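Local coordinates for anopheles Plasmodium-responsive Leucine-rich repeat protein 1 (Anopheles gambiae, PDB 3OJA) that probably takes part in the mosquito's innate immune response to Plasmodium, combining a leucine-rich repeat solenoid with long helices that resemble the dimerization region of LRIM1, at residues 28-33 / 57-62; 34-39 / 62-67; 339-344 / 367-372. All coordinates share one frame; numbering follows the deposited sequence.

Contact 1. Residues 28-33 / 57-62; sequences VFYDVH and TFKNST. With NAG (2-acetamido-2-deoxy-beta-D-glucopyranose), chain H.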
loop_
_atom_site.group_PDB
_atom_site.type_symbol
_atom_site.label_atom_id
_atom_site.label_comp_id
_atom_site.label_asym_id
_atom_site.label_seq_id
_atom_site.Cartn_x
_atom_site.Cartn_y
_atom_site.Cartn_z
ATOM N N VAL B 28 24.182 51.356 0.041
ATOM C CA VAL B 28 23.775 50.493 1.129
ATOM C C VAL B 28 23.273 51.322 2.288
ATOM O O VAL B 28 24.074 51.847 3.045
ATOM C CB VAL B 28 24.969 49.659 1.659
ATOM C CG1 VAL B 28 24.498 48.662 2.718
ATOM C CG2 VAL B 28 25.669 48.960 0.531
ATOM N N PHE B 29 21.967 51.462 2.446
ATOM C CA PHE B 29 21.455 52.244 3.554
ATOM C C PHE B 29 21.724 51.537 4.865
ATOM O O PHE B 29 21.499 50.339 4.938
ATOM C CB PHE B 29 19.974 52.420 3.398
ATOM C CG PHE B 29 19.582 53.293 2.239
ATOM C CD1 PHE B 29 19.742 54.665 2.307
ATOM C CD2 PHE B 29 19.008 52.740 1.101
ATOM C CE1 PHE B 29 19.356 55.454 1.262
ATOM C CE2 PHE B 29 18.619 53.530 0.048
ATOM C CZ PHE B 29 18.786 54.888 0.124
ATOM N N TYR B 30 22.209 52.227 5.905
ATOM C CA TYR B 30 22.456 51.529 7.181
ATOM C C TYR B 30 21.466 51.918 8.272
ATOM O O TYR B 30 20.790 52.915 8.183
ATOM C CB TYR B 30 23.873 51.757 7.674
ATOM C CG TYR B 30 24.948 50.870 7.069
ATOM C CD1 TYR B 30 25.585 49.915 7.846
ATOM C CD2 TYR B 30 25.371 51.028 5.744
ATOM C CE1 TYR B 30 26.600 49.091 7.322
ATOM C CE2 TYR B 30 26.383 50.215 5.191
ATOM C CZ TYR B 30 27.001 49.236 5.993
ATOM O OH TYR B 30 28.009 48.397 5.499
ATOM N N ASP B 31 21.378 51.098 9.303
ATOM C CA ASP B 31 20.545 51.359 10.493
ATOM C C ASP B 31 19.227 52.160 10.292
ATOM O O ASP B 31 18.830 52.963 11.140
ATOM C CB ASP B 31 21.424 51.965 11.587
ATOM C CG ASP B 31 22.876 51.417 11.547
ATOM O OD1 ASP B 31 23.062 50.177 11.517
ATOM O OD2 ASP B 31 23.836 52.229 11.556
ATOM N N VAL B 32 18.515 51.886 9.199
ATOM C CA VAL B 32 17.161 52.438 8.962
ATOM C C VAL B 32 16.069 51.639 9.683
ATOM O O VAL B 32 16.010 50.413 9.535
ATOM C CB VAL B 32 16.824 52.374 7.501
ATOM C CG1 VAL B 32 15.505 53.040 7.244
ATOM C CG2 VAL B 32 17.909 53.018 6.732
ATOM N N HIS B 33 15.197 52.308 10.442
ATOM C CA HIS B 33 14.112 51.613 11.135
ATOM C C HIS B 33 12.821 52.376 11.062
ATOM O O HIS B 33 12.684 53.385 11.698
ATOM C CB HIS B 33 14.486 51.357 12.586
ATOM C CG HIS B 33 15.707 50.507 12.738
ATOM N ND1 HIS B 33 15.660 49.127 12.708
ATOM C CD2 HIS B 33 17.012 50.838 12.891
ATOM C CE1 HIS B 33 16.890 48.650 12.832
ATOM N NE2 HIS B 33 17.734 49.663 12.937
ATOM N N THR B 57 20.654 48.332 -1.537
ATOM C CA THR B 57 20.201 47.383 -0.540
ATOM C C THR B 57 20.199 48.036 0.877
ATOM O O THR B 57 20.485 49.222 0.997
ATOM C CB THR B 57 21.047 46.099 -0.600
ATOM O OG1 THR B 57 20.723 45.248 0.504
ATOM C CG2 THR B 57 22.531 46.420 -0.554
ATOM N N PHE B 58 19.811 47.312 1.929
ATOM C CA PHE B 58 19.843 47.872 3.277
ATOM C C PHE B 58 20.600 46.936 4.162
ATOM O O PHE B 58 20.693 45.758 3.852
ATOM C CB PHE B 58 18.487 48.033 3.857
ATOM C CG PHE B 58 17.648 49.050 3.180
ATOM C CD1 PHE B 58 17.104 50.104 3.898
ATOM C CD2 PHE B 58 17.338 48.934 1.834
ATOM C CE1 PHE B 58 16.298 51.024 3.295
ATOM C CE2 PHE B 58 16.514 49.871 1.215
ATOM C CZ PHE B 58 15.993 50.918 1.960
ATOM N N LYS B 59 21.157 47.465 5.247
ATOM C CA LYS B 59 21.887 46.661 6.216
ATOM C C LYS B 59 21.386 47.069 7.595
ATOM O O LYS B 59 21.017 48.207 7.778
ATOM C CB LYS B 59 23.394 46.873 6.064
ATOM C CG LYS B 59 24.239 45.976 6.949
ATOM C CD LYS B 59 25.765 46.030 6.627
ATOM C CE LYS B 59 26.635 45.248 7.686
ATOM N NZ LYS B 59 26.207 43.813 8.034
ATOM N N ASN B 60 21.345 46.148 8.550
ATOM C CA ASN B 60 20.825 46.437 9.895
ATOM C C ASN B 60 19.558 47.320 9.941
ATOM O O ASN B 60 19.446 48.238 10.760
ATOM C CB ASN B 60 21.909 47.038 10.774
ATOM C CG ASN B 60 21.675 46.772 12.238
ATOM O OD1 ASN B 60 20.832 45.941 12.567
ATOM N ND2 ASN B 60 22.379 47.502 13.138
ATOM N N SER B 61 18.590 47.000 9.083
ATOM C CA SER B 61 17.401 47.794 8.925
ATOM C C SER B 61 16.144 46.958 8.983
ATOM O O SER B 61 16.154 45.757 8.666
ATOM C CB SER B 61 17.444 48.445 7.573
ATOM O OG SER B 61 18.648 49.141 7.384
ATOM N N THR B 62 15.046 47.605 9.358
ATOM C CA THR B 62 13.769 46.937 9.449
ATOM C C THR B 62 12.742 47.961 9.136
ATOM O O THR B 62 12.601 48.944 9.818
ATOM C CB THR B 62 13.451 46.378 10.857
ATOM O OG1 THR B 62 12.915 47.431 11.665
ATOM C CG2 THR B 62 14.654 45.781 11.510
HETATM C C1 NAG H . 21.740 47.395 14.451
HETATM C C2 NAG H . 22.901 46.785 15.208
HETATM C C3 NAG H . 22.439 46.359 16.604
HETATM C C4 NAG H . 22.293 47.738 17.282
HETATM C C5 NAG H . 21.104 48.437 16.601
HETATM C C6 NAG H . 20.842 49.808 17.286
HETATM C C7 NAG H . 24.850 46.058 14.009
HETATM C C8 NAG H . 25.652 44.801 13.635
HETATM N N2 NAG H . 23.579 45.773 14.406
HETATM O O3 NAG H . 23.371 45.438 17.170
HETATM O O4 NAG H . 22.227 47.800 18.708
HETATM O O5 NAG H . 21.303 48.564 15.159
HETATM O O6 NAG H . 22.003 50.684 17.292
HETATM O O7 NAG H . 25.315 47.258 13.980
#
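V28 meets T57 and K59 where two neighbouring coils of a leucine-rich repeat solenoid run parallel, strand 27-29 beside strand 55-58. Its CG1, anti to the backbone N (chi1 -175°), reaches K59 CB, while CG2 lies alongside the methyl of T57; beta-branched residues suit this extended backbone. F29 then ties the strands both ways: its N donates to T57 O (3.1 Å), and its O receives K59 N (2.9 Å). Its side chain joins that of F58 on the buried face. The two rings lie obliquely, centroids 4.9 Å apart and planes at 40°, and F29 CB makes a CH-pi contact over the F58 ring. F43 and F74 add edge-to-face partners to F29, so large flat residues fill this core. Y30 lies beside K59, whose CB sits over the centre of the phenol ring, 4.1 Å from its centroid; the lysine continues to a long, weak ion pair with E543. D31 and N60 both have positive phi, a left-handed conformation that Asn, and to a lesser extent Asp, adopts more readily than most residues. D31 OD1 accepts only a weak bond from N60 ND2 (3.2 Å), the nitrogen that carries an N-linked NAG within the sequon N60-S61-T62. V32 N is held by S61 OG (3.3 Å), a hydroxyl that itself donates to K59 O, and V32 O takes T62 N. Finally H33, exposed and on the same face as T62, sets its ring so that T62 OG1 lies at the edge, joined to ND1 by a weak hydrogen bond of 3.4 Å.

Contact 2. Residues 34-39 / 62-67; sequences IDMQTQ and TMRKLP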
loop_
_atom_site.group_PDB
_atom_site.type_symbol
_atom_site.label_atom_id
_atom_site.label_comp_id
_atom_site.label_asym_id
_atom_site.label_seq_id
_atom_site.Cartn_x
_atom_site.Cartn_y
_atom_site.Cartn_z
ATOM N N ILE B 34 11.881 51.886 10.269
ATOM C CA ILE B 34 10.552 52.456 10.125
ATOM C C ILE B 34 9.538 51.473 10.761
ATOM O O ILE B 34 9.725 50.258 10.742
ATOM C CB ILE B 34 10.261 52.656 8.632
ATOM C CG1 ILE B 34 11.159 53.715 8.063
ATOM C CG2 ILE B 34 8.842 53.092 8.360
ATOM C CD1 ILE B 34 11.088 53.805 6.601
ATOM N N ASP B 35 8.516 52.010 11.407
ATOM C CA ASP B 35 7.455 51.196 11.956
ATOM C C ASP B 35 6.125 51.814 11.545
ATOM O O ASP B 35 6.082 52.583 10.587
ATOM C CB ASP B 35 7.580 50.950 13.473
ATOM C CG ASP B 35 7.719 52.210 14.278
ATOM O OD1 ASP B 35 6.900 53.155 14.131
ATOM O OD2 ASP B 35 8.648 52.229 15.105
ATOM N N MET B 36 5.035 51.452 12.218
ATOM C CA MET B 36 3.722 51.722 11.660
ATOM C C MET B 36 3.275 53.092 12.096
ATOM O O MET B 36 2.345 53.651 11.528
ATOM C CB MET B 36 2.707 50.670 12.098
ATOM C CG MET B 36 3.011 49.240 11.659
ATOM S SD MET B 36 3.030 49.034 9.876
ATOM C CE MET B 36 1.738 50.208 9.441
ATOM N N GLN B 37 3.929 53.641 13.108
ATOM C CA GLN B 37 3.605 54.989 13.540
ATOM C C GLN B 37 4.422 56.031 12.746
ATOM O O GLN B 37 3.919 57.134 12.481
ATOM C CB GLN B 37 3.834 55.136 15.047
ATOM C CG GLN B 37 3.178 54.037 15.839
ATOM C CD GLN B 37 2.561 54.523 17.153
ATOM O OE1 GLN B 37 2.822 53.941 18.221
ATOM N NE2 GLN B 37 1.732 55.596 17.084
ATOM N N THR B 38 5.662 55.685 12.363
ATOM C CA THR B 38 6.544 56.609 11.619
ATOM C C THR B 38 5.824 57.440 10.545
ATOM O O THR B 38 5.198 56.891 9.629
ATOM C CB THR B 38 7.655 55.867 10.884
ATOM O OG1 THR B 38 8.491 55.185 11.822
ATOM C CG2 THR B 38 8.475 56.868 10.052
ATOM N N GLN B 39 5.939 58.760 10.638
ATOM C CA GLN B 39 5.207 59.655 9.731
ATOM C C GLN B 39 6.003 60.147 8.491
ATOM O O GLN B 39 5.515 59.980 7.352
ATOM C CB GLN B 39 4.590 60.845 10.512
ATOM C CG GLN B 39 3.317 60.492 11.344
ATOM C CD GLN B 39 2.280 59.652 10.547
ATOM O OE1 GLN B 39 2.167 59.779 9.327
ATOM N NE2 GLN B 39 1.535 58.787 11.247
ATOM N N THR B 62 15.046 47.605 9.358
ATOM C CA THR B 62 13.769 46.937 9.449
ATOM C C THR B 62 12.742 47.961 9.136
ATOM O O THR B 62 12.601 48.944 9.818
ATOM C CB THR B 62 13.451 46.378 10.857
ATOM O OG1 THR B 62 12.915 47.431 11.665
ATOM C CG2 THR B 62 14.654 45.781 11.510
ATOM N N MET B 63 11.996 47.703 8.090
ATOM C CA MET B 63 10.997 48.626 7.587
ATOM C C MET B 63 9.616 47.969 7.560
ATOM O O MET B 63 9.253 47.295 6.569
ATOM C CB MET B 63 11.393 49.004 6.177
ATOM C CG MET B 63 12.490 49.993 6.116
ATOM S SD MET B 63 12.743 50.546 4.429
ATOM C CE MET B 63 14.021 49.398 3.860
ATOM N N ARG B 64 8.854 48.148 8.635
ATOM C CA ARG B 64 7.516 47.565 8.721
ATOM C C ARG B 64 6.702 47.973 7.510
ATOM O O ARG B 64 5.907 47.202 7.051
ATOM C CB ARG B 64 6.764 47.967 10.010
ATOM C CG ARG B 64 7.385 47.478 11.320
ATOM C CD ARG B 64 6.537 47.813 12.551
ATOM N NE ARG B 64 5.931 46.572 12.999
ATOM C CZ ARG B 64 6.447 45.742 13.908
ATOM N NH1 ARG B 64 7.555 46.067 14.568
ATOM N NH2 ARG B 64 5.824 44.576 14.154
ATOM N N LYS B 65 6.872 49.180 7.001
ATOM C CA LYS B 65 6.117 49.629 5.837
ATOM C C LYS B 65 7.149 50.187 4.868
ATOM O O LYS B 65 8.080 50.841 5.293
ATOM C CB LYS B 65 5.114 50.689 6.260
ATOM C CG LYS B 65 4.066 51.082 5.254
ATOM C CD LYS B 65 2.990 51.919 5.974
ATOM C CE LYS B 65 1.655 52.106 5.186
ATOM N NZ LYS B 65 1.693 53.197 4.142
ATOM N N LEU B 66 7.054 49.881 3.580
ATOM C CA LEU B 66 8.047 50.370 2.635
ATOM C C LEU B 66 7.588 51.731 2.221
ATOM O O LEU B 66 6.504 51.864 1.639
ATOM C CB LEU B 66 8.150 49.502 1.393
ATOM C CG LEU B 66 9.372 49.885 0.560
ATOM C CD1 LEU B 66 10.620 49.460 1.346
ATOM C CD2 LEU B 66 9.403 49.309 -0.859
ATOM N N PRO B 67 8.411 52.747 2.511
ATOM C CA PRO B 67 7.984 54.148 2.407
ATOM C C PRO B 67 7.952 54.620 0.958
ATOM O O PRO B 67 8.797 54.178 0.191
ATOM C CB PRO B 67 9.075 54.905 3.164
ATOM C CG PRO B 67 10.151 53.912 3.488
ATOM C CD PRO B 67 9.839 52.622 2.835
#
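I34 makes the tight half of this contact, buried against M63 and P67. Its CG1 is anti to the carbonyl carbon (chi1 -67°) and the chain continues extended, which brings CD1 against P67 CG and M63 CG. The other branch, CG2, lies 3.9 Å from K65 O. A branched aliphatic residue fits because it can fill the buried side with one arm and brush the backbone with the other. Two main-chain bonds fix the pair: I34 N donates to T62 O at 3.1 Å, in the carbonyl plane, and R64 N donates to I34 O, also at 3.1 Å but from about 50° out of the plane of the I34 carbonyl. This is a short parallel ladder, I34 beside M63, between successive coils of the leucine-rich repeat solenoid; beyond it the 34-39 chain peels off into a loop. There the contact is looser and turned to solvent. D35 touches R64 only with carbon, CB against CD; the charged ends stay apart, and R64 NE forms a salt bridge with E88 of the following coil. The carboxylate serves its own loop instead: OD1 accepts Q37 N (3.2 Å), an Asx turn, and T38 N more weakly, while D35 N donates almost straight to T38 OG1. Aspartate suits this spot because its short arm can fold back on the next residues. M36, exposed, bends so that SD meets R64 CB at 3.9 Å and CE meets the CD methylene of K65; it crosses both chains at about right angles, a flexible thioether lying over aliphatic stems. The K65 amino group points on to a salt bridge with D91.

Contact 3. Residues 339-344 / 367-372; sequences LKLSTH and RNVARP. With NAG (2-acetamido-2-deoxy-beta-D-glucopyranose), chain I.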
loop_
_atom_site.group_PDB
_atom_site.type_symbol
_atom_site.label_atom_id
_atom_site.label_comp_id
_atom_site.label_asym_id
_atom_site.label_seq_id
_atom_site.Cartn_x
_atom_site.Cartn_y
_atom_site.Cartn_z
ATOM N N LEU B 339 14.188 -14.088 -11.444
ATOM C CA LEU B 339 14.696 -13.012 -12.284
ATOM C C LEU B 339 15.784 -13.557 -13.204
ATOM O O LEU B 339 16.515 -14.450 -12.809
ATOM C CB LEU B 339 15.204 -11.872 -11.415
ATOM C CG LEU B 339 16.043 -10.815 -12.108
ATOM C CD1 LEU B 339 15.188 -9.965 -12.986
ATOM C CD2 LEU B 339 16.732 -9.996 -11.065
ATOM N N LYS B 340 15.912 -13.049 -14.424
ATOM C CA LYS B 340 16.752 -13.727 -15.439
ATOM C C LYS B 340 17.568 -12.688 -16.224
ATOM O O LYS B 340 16.960 -11.743 -16.785
ATOM C CB LYS B 340 15.854 -14.547 -16.391
ATOM C CG LYS B 340 16.548 -15.748 -17.035
ATOM C CD LYS B 340 15.593 -16.525 -18.017
ATOM C CE LYS B 340 16.291 -16.981 -19.409
ATOM N NZ LYS B 340 17.051 -18.314 -19.424
ATOM N N LEU B 341 18.922 -12.804 -16.210
ATOM C CA LEU B 341 19.810 -11.811 -16.879
ATOM C C LEU B 341 20.758 -12.557 -17.798
ATOM O O LEU B 341 21.151 -13.654 -17.463
ATOM C CB LEU B 341 20.588 -11.008 -15.898
ATOM C CG LEU B 341 19.883 -10.070 -14.920
ATOM C CD1 LEU B 341 20.903 -9.386 -14.048
ATOM C CD2 LEU B 341 18.947 -9.019 -15.583
ATOM N N SER B 342 21.036 -12.022 -18.991
ATOM C CA SER B 342 22.012 -12.612 -19.930
ATOM C C SER B 342 23.399 -12.371 -19.389
ATOM O O SER B 342 23.607 -11.453 -18.570
ATOM C CB SER B 342 21.972 -11.943 -21.296
ATOM O OG SER B 342 20.774 -12.249 -21.979
ATOM N N THR B 343 24.345 -13.191 -19.838
ATOM C CA THR B 343 25.751 -13.020 -19.545
ATOM C C THR B 343 26.211 -11.672 -20.092
ATOM O O THR B 343 27.153 -11.077 -19.556
ATOM C CB THR B 343 26.592 -14.113 -20.236
ATOM O OG1 THR B 343 26.349 -14.067 -21.649
ATOM C CG2 THR B 343 26.219 -15.476 -19.749
ATOM N N HIS B 344 25.563 -11.159 -21.130
ATOM C CA HIS B 344 26.016 -9.894 -21.687
ATOM C C HIS B 344 25.362 -8.655 -21.082
ATOM O O HIS B 344 25.453 -7.576 -21.645
ATOM C CB HIS B 344 25.853 -9.848 -23.224
ATOM C CG HIS B 344 24.474 -10.213 -23.730
ATOM N ND1 HIS B 344 23.408 -9.319 -23.760
ATOM C CD2 HIS B 344 23.999 -11.381 -24.249
ATOM C CE1 HIS B 344 22.350 -9.918 -24.284
ATOM N NE2 HIS B 344 22.680 -11.170 -24.584
ATOM N N ARG B 367 25.274 -16.534 -11.546
ATOM C CA ARG B 367 26.291 -16.882 -12.520
ATOM C C ARG B 367 26.597 -15.713 -13.440
ATOM O O ARG B 367 27.664 -15.702 -14.054
ATOM C CB ARG B 367 25.842 -18.017 -13.400
ATOM C CG ARG B 367 25.882 -19.300 -12.711
ATOM C CD ARG B 367 25.187 -20.315 -13.495
ATOM N NE ARG B 367 26.132 -21.021 -14.335
ATOM C CZ ARG B 367 25.763 -21.683 -15.418
ATOM N NH1 ARG B 367 24.469 -21.661 -15.759
ATOM N NH2 ARG B 367 26.668 -22.343 -16.130
ATOM N N ASN B 368 25.678 -14.746 -13.563
ATOM C CA ASN B 368 25.865 -13.668 -14.505
ATOM C C ASN B 368 26.004 -12.285 -13.868
ATOM O O ASN B 368 26.406 -11.351 -14.547
ATOM C CB ASN B 368 24.712 -13.682 -15.481
ATOM C CG ASN B 368 24.680 -14.924 -16.322
ATOM O OD1 ASN B 368 25.665 -15.627 -16.477
ATOM N ND2 ASN B 368 23.537 -15.190 -16.897
ATOM N N VAL B 369 25.664 -12.116 -12.589
ATOM C CA VAL B 369 25.870 -10.831 -11.929
ATOM C C VAL B 369 26.384 -11.209 -10.592
ATOM O O VAL B 369 25.969 -12.224 -10.119
ATOM C CB VAL B 369 24.538 -10.058 -11.734
ATOM C CG1 VAL B 369 23.482 -10.908 -11.050
ATOM C CG2 VAL B 369 24.732 -8.868 -10.889
ATOM N N ALA B 370 27.265 -10.440 -9.956
ATOM C CA ALA B 370 27.764 -10.781 -8.604
ATOM C C ALA B 370 27.760 -9.555 -7.739
ATOM O O ALA B 370 27.532 -8.472 -8.226
ATOM C CB ALA B 370 29.166 -11.327 -8.659
ATOM N N ARG B 371 28.024 -9.684 -6.450
ATOM C CA ARG B 371 28.275 -8.459 -5.707
ATOM C C ARG B 371 29.679 -7.996 -6.164
ATOM O O ARG B 371 30.519 -8.820 -6.580
ATOM C CB ARG B 371 28.186 -8.727 -4.210
ATOM C CG ARG B 371 26.767 -8.942 -3.744
ATOM C CD ARG B 371 26.650 -9.129 -2.216
ATOM N NE ARG B 371 25.255 -9.182 -1.739
ATOM C CZ ARG B 371 24.381 -10.140 -2.065
ATOM N NH1 ARG B 371 24.774 -11.116 -2.869
ATOM N NH2 ARG B 371 23.129 -10.147 -1.605
ATOM N N PRO B 372 29.976 -6.703 -6.096
ATOM C CA PRO B 372 29.232 -5.570 -5.556
ATOM C C PRO B 372 28.226 -4.941 -6.536
ATOM O O PRO B 372 27.730 -3.825 -6.231
ATOM C CB PRO B 372 30.343 -4.560 -5.258
ATOM C CG PRO B 372 31.438 -4.894 -6.308
ATOM C CD PRO B 372 31.333 -6.338 -6.561
HETATM C C1 NAG I . 25.906 1.328 -7.193
HETATM C C2 NAG I . 27.390 1.099 -6.894
HETATM C C3 NAG I . 27.472 1.012 -5.356
HETATM C C4 NAG I . 26.639 2.136 -4.730
HETATM C C5 NAG I . 25.173 1.808 -4.876
HETATM C C6 NAG I . 24.105 2.940 -4.849
HETATM C C7 NAG I . 29.005 -0.708 -7.532
HETATM C C8 NAG I . 29.466 -1.545 -8.701
HETATM N N2 NAG I . 27.812 -0.083 -7.664
HETATM O O3 NAG I . 28.804 0.977 -4.853
HETATM O O4 NAG I . 26.853 2.095 -3.362
HETATM O O5 NAG I . 25.103 1.015 -6.043
HETATM O O6 NAG I . 22.983 2.710 -5.756
HETATM O O7 NAG I . 29.738 -0.651 -6.529
HETATM O O HOH W 1 27.927 -12.312 -16.668
#
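N368 clasps L341 by one direct hydrogen bond: its ND2 donates to L341 O at 2.9 Å, with an N-H...O angle of 149°. The acceptor lies close to the plane of the amide, while the donor is tilted 31° from the carbonyl plane. A short amide suits the place, since it can offer an N-H to a main-chain oxygen of a loop outside any regular strand. The other end of the group, OD1, is met by T343 CG2, a methyl coming in obliquely. The asparagine CG stands anti to its carbonyl carbon (chi1 -64°), which turns the amide toward the 339-344 loop. Next to this polar grip, L341 CD1 and V369 CG1 touch at 4.2 Å, two buried apolar tips. A water bridges the backbones as well, donating to T343 O (3.2 Å) and to N368 O (2.8 Å); the latter oxygen also accepts from H345 NE2. Further out, S342 OG is hydrogen-bonded to D324 and L339 N to S361 OG, bonds that tie the chain on either side of L341. P372 lies near a NAG that is hydrogen-bonded to N349 OD1. L341 itself packs on F323 of helix 320-323 and L365 of helix 359-365. The loop thus lies between these two helices, leading from strand 328-330 to strand 349-351, and residues 367-372 leave helix 359-365 in a region whose two disulfides are consistent with a C-terminal leucine-rich repeat cap.

Overall arrangement
Contacts 1 and 2 belong to the same pair of coils at the N-terminal end of the leucine-rich repeat solenoid. Their centres lie 12 Å apart, they share T62, and F58 lies against M63; along the chain their segments alternate, and the pairing of 28-33 with 57-62 carries on into 34-35 beside 63-64, after which the first chain departs. Contact 3 comes later in the chain, at the far end, with its centre about 65 Å from that of contact 1 and 69 Å from that of contact 2. Strands 27-29 and 349-351 are the outermost of the repeat array, so the contacts mark both ends of the solenoid. Helix 503-579 passes close to contact 1.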